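Local coordinates for two-domain protein containing predicted PHP-like metal-dependent phosphoesterase (PDB 3E38) that binds three zinc ions in a predicted PHP-like phosphoesterase domain and may act as a metal-dependent nuclease or phosphoesterase, at residues 40-44 and 80-86; 250-255 and 336-340. All coordinates share one frame; numbering follows the deposited sequence.

How the interactions relate
Followed from the N terminus, the chain first closes a loop at interaction 1, where helix 36-45 meets the end of helix 72-83. These helices are the connections of successive beta-alpha-beta crossovers that link parallel strands 17-22, 50-56 and 87-95, and the contact ties them together. The chain then runs on through the rest of the large mixed sheet and its helices before interaction 2 opens at helix 247-257. This second, longer loop runs through most of the Ig-like domain and closes when strand 335-342 returns to the helix. The two loops lie in series, neither enclosing nor crossing the other. The two contacts lie on opposite sides of the chain's centre, their nearest atoms about 17 Å apart, and both are away from the zinc sites.

Interaction 1. Residues 40-44 and 80-86; sequences VDEAY and QAEKLGI
V40, Y44, L84 and I86 form the apolar centre where helix 36-45 packs against the end of helix 72-83, the helices of two consecutive beta-alpha-beta crossovers (17-22 to 50-56 and 50-56 to 87-95) in the PHP-like domain. V40 swings CG1 opposite its main-chain nitrogen (chi1 174°), which carries this methyl to the opposing helix, 3.6 Å from A81 CA and also touching L84 CD1. L84 covers the Y44 ring: CD2 stands 4.2 Å above the ring centroid, a CH-pi contact almost on the normal, while I86 CD1 comes to the ring edge. A Schellman motif with G85 at C-prime ends the second helix and brings I86 back beside Y44 and onto I51 of strand 50-56. R306 of the second subunit packs on L84 and bonds Y44 OH. Farther out, Q80 lays CG against V40 CG1 and bends at chi2 (67°) to bring its amide to D41, where Q80 NE2 donates to D41 OD1 at 3.2 Å. Trimming this side chain to an alanine is likely to leave the D41 carboxylate without its amide partner and remove the CG contact on V40 CG1. The bond is nearly straight at 166°, lies in the Q80 amide plane and uses the syn lone pair of D41 OD1.

Interaction 2. Residues 250-255 and 336-340; sequences LRPFFE and GLKYT
R251 reaches from helix 247-257 to K338 O on strand 335-342 and grips this backbone oxygen with two nitrogens. Its CB lies 4.0 Å from L337 CD1; the chain then runs out extended through CG and CD before bending at chi3 (-50°), which brings the guanidinium back over the strand. L337 CD1 sits above one face of this group, offset toward its rim, 3.5 Å from R251 NH2. At the tip, R251 NH1 and R251 NH2 both donate to K338 O, at 2.8 and 2.9 Å, an end-on fork onto a single acceptor. Both N-H...O bonds are well bent, and the oxygen lies somewhat out of the guanidinium plane. NH2 also forms a salt bridge with E247 one turn earlier in the helix, so the group is held from both the strand and its own helix.

Beneath this polar grip, L337 CD2 meets F254 CB at 3.7 Å and approaches the carbonyl oxygen of L250. The F254 ring turns its edge to the face of Y339 in a T-shaped pair, centroids 4.9 Å apart and planes at 67°, with F254 CD2 placed off-centre over the tyrosine ring. Farther along, Y339 OH rests against the aliphatic part of E255, 3.4 Å from its CG. V326 of the adjacent strand 321-326 packs on both F254 and L337, extending the apolar layer across the sheet. The axes of segments 250-255 and 336-340 cross at -58° and approach to 9.2 Å. The arrangement is a helix laid across one face of an antiparallel beta-sheet, here joining helix 247-257 to strand 335-342 of the Ig-like domain's sheet.

Interaction 1. Residues 40-44 and 80-86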
loop_
_atom_site.group_PDB
_atom_site.type_symbol
_atom_site.label_atom_id
_atom_site.label_comp_id
_atom_site.label_asym_id
_atom_site.label_seq_id
_atom_site.Cartn_x
_atom_site.Cartn_y
_atom_site.Cartn_z
ATOM N N VAL B 40 -23.383 -6.179 -0.388
ATOM C CA VAL B 40 -23.861 -5.283 -1.423
ATOM C C VAL B 40 -22.893 -4.120 -1.463
ATOM O O VAL B 40 -22.542 -3.653 -2.528
ATOM C CB VAL B 40 -25.359 -4.786 -1.228
ATOM C CG1 VAL B 40 -25.711 -3.733 -2.306
ATOM C CG2 VAL B 40 -26.373 -5.973 -1.245
ATOM N N ASP B 41 -22.505 -3.645 -0.284
ATOM C CA ASP B 41 -21.505 -2.581 -0.182
ATOM C C ASP B 41 -20.184 -2.971 -0.826
ATOM O O ASP B 41 -19.538 -2.166 -1.484
ATOM C CB ASP B 41 -21.182 -2.262 1.259
ATOM C CG ASP B 41 -22.353 -1.663 1.988
ATOM O OD1 ASP B 41 -23.129 -0.978 1.302
ATOM O OD2 ASP B 41 -22.483 -1.912 3.212
ATOM N N GLU B 42 -19.783 -4.207 -0.576
ATOM C CA GLU B 42 -18.506 -4.714 -1.082
ATOM C C GLU B 42 -18.500 -4.812 -2.589
ATOM O O GLU B 42 -17.530 -4.428 -3.223
ATOM C CB GLU B 42 -18.210 -6.080 -0.513
ATOM C CG GLU B 42 -17.950 -6.061 1.020
ATOM C CD GLU B 42 -17.816 -7.481 1.596
ATOM O OE1 GLU B 42 -18.345 -8.454 0.981
ATOM O OE2 GLU B 42 -17.222 -7.607 2.682
ATOM N N ALA B 43 -19.591 -5.310 -3.147
ATOM C CA ALA B 43 -19.728 -5.502 -4.613
ATOM C C ALA B 43 -19.641 -4.169 -5.300
ATOM O O ALA B 43 -18.908 -3.979 -6.258
ATOM C CB ALA B 43 -21.043 -6.223 -4.983
ATOM N N TYR B 44 -20.369 -3.219 -4.753
ATOM C CA TYR B 44 -20.349 -1.867 -5.278
ATOM C C TYR B 44 -18.920 -1.353 -5.313
ATOM O O TYR B 44 -18.374 -0.922 -6.340
ATOM C CB TYR B 44 -21.186 -0.929 -4.386
ATOM C CG TYR B 44 -21.225 0.461 -4.909
ATOM C CD1 TYR B 44 -21.859 0.736 -6.109
ATOM C CD2 TYR B 44 -20.599 1.509 -4.239
ATOM C CE1 TYR B 44 -21.885 2.009 -6.629
ATOM C CE2 TYR B 44 -20.637 2.811 -4.747
ATOM C CZ TYR B 44 -21.289 3.033 -5.949
ATOM O OH TYR B 44 -21.373 4.273 -6.502
ATOM N N GLN B 80 -30.785 -2.040 -0.886
ATOM C CA GLN B 80 -29.427 -1.560 -1.001
ATOM C C GLN B 80 -28.936 -1.815 -2.410
ATOM O O GLN B 80 -28.278 -0.975 -2.996
ATOM C CB GLN B 80 -28.481 -2.251 0.006
ATOM C CG GLN B 80 -27.094 -1.589 0.140
ATOM C CD GLN B 80 -27.194 -0.180 0.765
ATOM O OE1 GLN B 80 -28.281 0.399 0.867
ATOM N NE2 GLN B 80 -26.057 0.362 1.189
ATOM N N ALA B 81 -29.263 -2.989 -2.924
ATOM C CA ALA B 81 -28.775 -3.396 -4.215
ATOM C C ALA B 81 -29.330 -2.448 -5.266
ATOM O O ALA B 81 -28.668 -2.064 -6.224
ATOM C CB ALA B 81 -29.146 -4.853 -4.522
ATOM N N GLU B 82 -30.554 -2.025 -5.029
ATOM C CA GLU B 82 -31.250 -1.149 -5.973
ATOM C C GLU B 82 -30.588 0.202 -5.917
ATOM O O GLU B 82 -30.236 0.777 -6.940
ATOM C CB GLU B 82 -32.738 -1.024 -5.623
ATOM C CG GLU B 82 -33.526 0.020 -6.435
ATOM C CD GLU B 82 -34.983 0.133 -5.990
ATOM N N LYS B 83 -30.407 0.702 -4.706
ATOM C CA LYS B 83 -29.826 2.037 -4.535
ATOM C C LYS B 83 -28.447 2.078 -5.171
ATOM O O LYS B 83 -28.098 3.050 -5.745
ATOM C CB LYS B 83 -29.677 2.482 -3.061
ATOM C CG LYS B 83 -30.961 2.588 -2.249
ATOM N N LEU B 84 -27.707 0.985 -5.131
ATOM C CA LEU B 84 -26.295 1.008 -5.554
ATOM C C LEU B 84 -26.092 0.436 -6.914
ATOM O O LEU B 84 -24.944 0.246 -7.377
ATOM C CB LEU B 84 -25.399 0.258 -4.563
ATOM C CG LEU B 84 -25.298 0.911 -3.171
ATOM C CD1 LEU B 84 -24.349 0.106 -2.321
ATOM C CD2 LEU B 84 -24.849 2.337 -3.251
ATOM N N GLY B 85 -27.211 0.155 -7.545
ATOM C CA GLY B 85 -27.201 -0.343 -8.906
ATOM C C GLY B 85 -26.582 -1.693 -9.110
ATOM O O GLY B 85 -26.125 -2.012 -10.200
ATOM N N ILE B 86 -26.560 -2.492 -8.051
ATOM C CA ILE B 86 -26.083 -3.898 -8.121
ATOM C C ILE B 86 -27.264 -4.812 -8.395
ATOM O O ILE B 86 -28.335 -4.671 -7.782
ATOM C CB ILE B 86 -25.371 -4.367 -6.809
ATOM C CG1 ILE B 86 -24.268 -3.384 -6.400
ATOM C CG2 ILE B 86 -24.829 -5.826 -6.912
ATOM C CD1 ILE B 86 -23.282 -2.999 -7.496
#

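Interaction 2. Residues 250-255 and 336-340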
loop_
_atom_site.group_PDB
_atom_site.type_symbol
_atom_site.label_atom_id
_atom_site.label_comp_id
_atom_site.label_asym_id
_atom_site.label_seq_id
_atom_site.Cartn_x
_atom_site.Cartn_y
_atom_site.Cartn_z
ATOM N N LEU B 250 -11.446 -15.843 -25.281
ATOM C CA LEU B 250 -10.202 -15.230 -24.753
ATOM C C LEU B 250 -9.404 -14.563 -25.859
ATOM O O LEU B 250 -8.826 -13.491 -25.687
ATOM C CB LEU B 250 -9.333 -16.225 -23.960
ATOM C CG LEU B 250 -9.481 -16.082 -22.429
ATOM C CD1 LEU B 250 -10.930 -15.956 -21.940
ATOM C CD2 LEU B 250 -8.709 -17.210 -21.684
ATOM N N ARG B 251 -9.428 -15.189 -27.022
ATOM C CA ARG B 251 -8.684 -14.651 -28.145
ATOM C C ARG B 251 -9.165 -13.240 -28.467
ATOM O O ARG B 251 -8.372 -12.315 -28.470
ATOM C CB ARG B 251 -8.779 -15.547 -29.393
ATOM C CG ARG B 251 -8.179 -14.926 -30.639
ATOM C CD ARG B 251 -8.134 -15.964 -31.780
ATOM N NE ARG B 251 -7.529 -17.200 -31.282
ATOM C CZ ARG B 251 -6.215 -17.356 -31.084
ATOM N NH1 ARG B 251 -5.397 -16.364 -31.372
ATOM N NH2 ARG B 251 -5.712 -18.496 -30.606
ATOM N N PRO B 252 -10.469 -13.067 -28.743
ATOM C CA PRO B 252 -10.902 -11.715 -29.063
ATOM C C PRO B 252 -10.800 -10.740 -27.911
ATOM O O PRO B 252 -10.768 -9.525 -28.133
ATOM C CB PRO B 252 -12.390 -11.892 -29.431
ATOM C CG PRO B 252 -12.777 -13.248 -28.911
ATOM C CD PRO B 252 -11.510 -14.052 -29.071
ATOM N N PHE B 253 -10.757 -11.283 -26.703
ATOM C CA PHE B 253 -10.709 -10.446 -25.452
ATOM C C PHE B 253 -9.311 -9.881 -25.334
ATOM O O PHE B 253 -9.098 -8.699 -25.084
ATOM C CB PHE B 253 -11.120 -11.275 -24.223
ATOM C CG PHE B 253 -11.213 -10.498 -22.946
ATOM C CD1 PHE B 253 -12.290 -9.651 -22.700
ATOM C CD2 PHE B 253 -10.243 -10.632 -21.963
ATOM C CE1 PHE B 253 -12.387 -8.931 -21.510
ATOM C CE2 PHE B 253 -10.336 -9.903 -20.769
ATOM C CZ PHE B 253 -11.415 -9.052 -20.550
ATOM N N PHE B 254 -8.347 -10.734 -25.616
ATOM C CA PHE B 254 -6.950 -10.322 -25.551
ATOM C C PHE B 254 -6.695 -9.238 -26.541
ATOM O O PHE B 254 -5.968 -8.310 -26.288
ATOM C CB PHE B 254 -5.991 -11.467 -25.848
ATOM C CG PHE B 254 -4.542 -11.036 -25.847
ATOM C CD1 PHE B 254 -3.898 -10.744 -24.658
ATOM C CD2 PHE B 254 -3.822 -10.928 -27.032
ATOM C CE1 PHE B 254 -2.570 -10.350 -24.641
ATOM C CE2 PHE B 254 -2.468 -10.527 -27.011
ATOM C CZ PHE B 254 -1.857 -10.254 -25.827
ATOM N N GLU B 255 -7.319 -9.388 -27.692
ATOM C CA GLU B 255 -7.173 -8.421 -28.806
ATOM C C GLU B 255 -7.663 -7.031 -28.384
ATOM O O GLU B 255 -7.181 -5.999 -28.843
ATOM C CB GLU B 255 -7.920 -8.939 -30.042
ATOM C CG GLU B 255 -7.650 -8.209 -31.338
ATOM C CD GLU B 255 -8.414 -6.909 -31.462
ATOM O OE1 GLU B 255 -9.640 -6.902 -31.185
ATOM O OE2 GLU B 255 -7.791 -5.896 -31.868
ATOM N N GLY B 336 -2.021 -22.042 -22.242
ATOM C CA GLY B 336 -2.323 -20.605 -22.434
ATOM C C GLY B 336 -2.653 -20.251 -23.883
ATOM O O GLY B 336 -2.353 -20.987 -24.822
ATOM N N LEU B 337 -3.322 -19.123 -24.038
ATOM C CA LEU B 337 -3.727 -18.614 -25.352
ATOM C C LEU B 337 -2.551 -18.391 -26.281
ATOM O O LEU B 337 -1.559 -17.805 -25.900
ATOM C CB LEU B 337 -4.466 -17.280 -25.184
ATOM C CG LEU B 337 -4.824 -16.516 -26.452
ATOM C CD1 LEU B 337 -5.835 -17.319 -27.306
ATOM C CD2 LEU B 337 -5.324 -15.099 -26.097
ATOM N N LYS B 338 -2.693 -18.850 -27.516
ATOM C CA LYS B 338 -1.692 -18.635 -28.553
ATOM C C LYS B 338 -2.088 -17.451 -29.423
ATOM O O LYS B 338 -3.209 -17.308 -29.877
ATOM C CB LYS B 338 -1.500 -19.884 -29.414
ATOM C CG LYS B 338 -1.213 -21.144 -28.583
ATOM C CD LYS B 338 -0.032 -20.960 -27.634
ATOM C CE LYS B 338 0.247 -22.241 -26.802
ATOM N NZ LYS B 338 -0.802 -22.575 -25.744
ATOM N N TYR B 339 -1.128 -16.594 -29.659
ATOM C CA TYR B 339 -1.379 -15.380 -30.407
ATOM C C TYR B 339 -0.239 -15.067 -31.307
ATOM O O TYR B 339 0.905 -15.411 -31.044
ATOM C CB TYR B 339 -1.594 -14.202 -29.428
ATOM C CG TYR B 339 -2.396 -13.070 -30.003
ATOM C CD1 TYR B 339 -1.795 -12.043 -30.728
ATOM C CD2 TYR B 339 -3.778 -13.038 -29.831
ATOM C CE1 TYR B 339 -2.562 -11.002 -31.258
ATOM C CE2 TYR B 339 -4.556 -12.017 -30.359
ATOM C CZ TYR B 339 -3.957 -11.002 -31.066
ATOM O OH TYR B 339 -4.766 -9.988 -31.559
ATOM N N THR B 340 -0.582 -14.402 -32.387
ATOM C CA THR B 340 0.399 -13.984 -33.373
ATOM C C THR B 340 0.203 -12.547 -33.742
ATOM O O THR B 340 -0.935 -12.073 -33.895
ATOM C CB THR B 340 0.278 -14.765 -34.692
ATOM O OG1 THR B 340 0.355 -16.151 -34.417
ATOM C CG2 THR B 340 1.412 -14.419 -35.604
#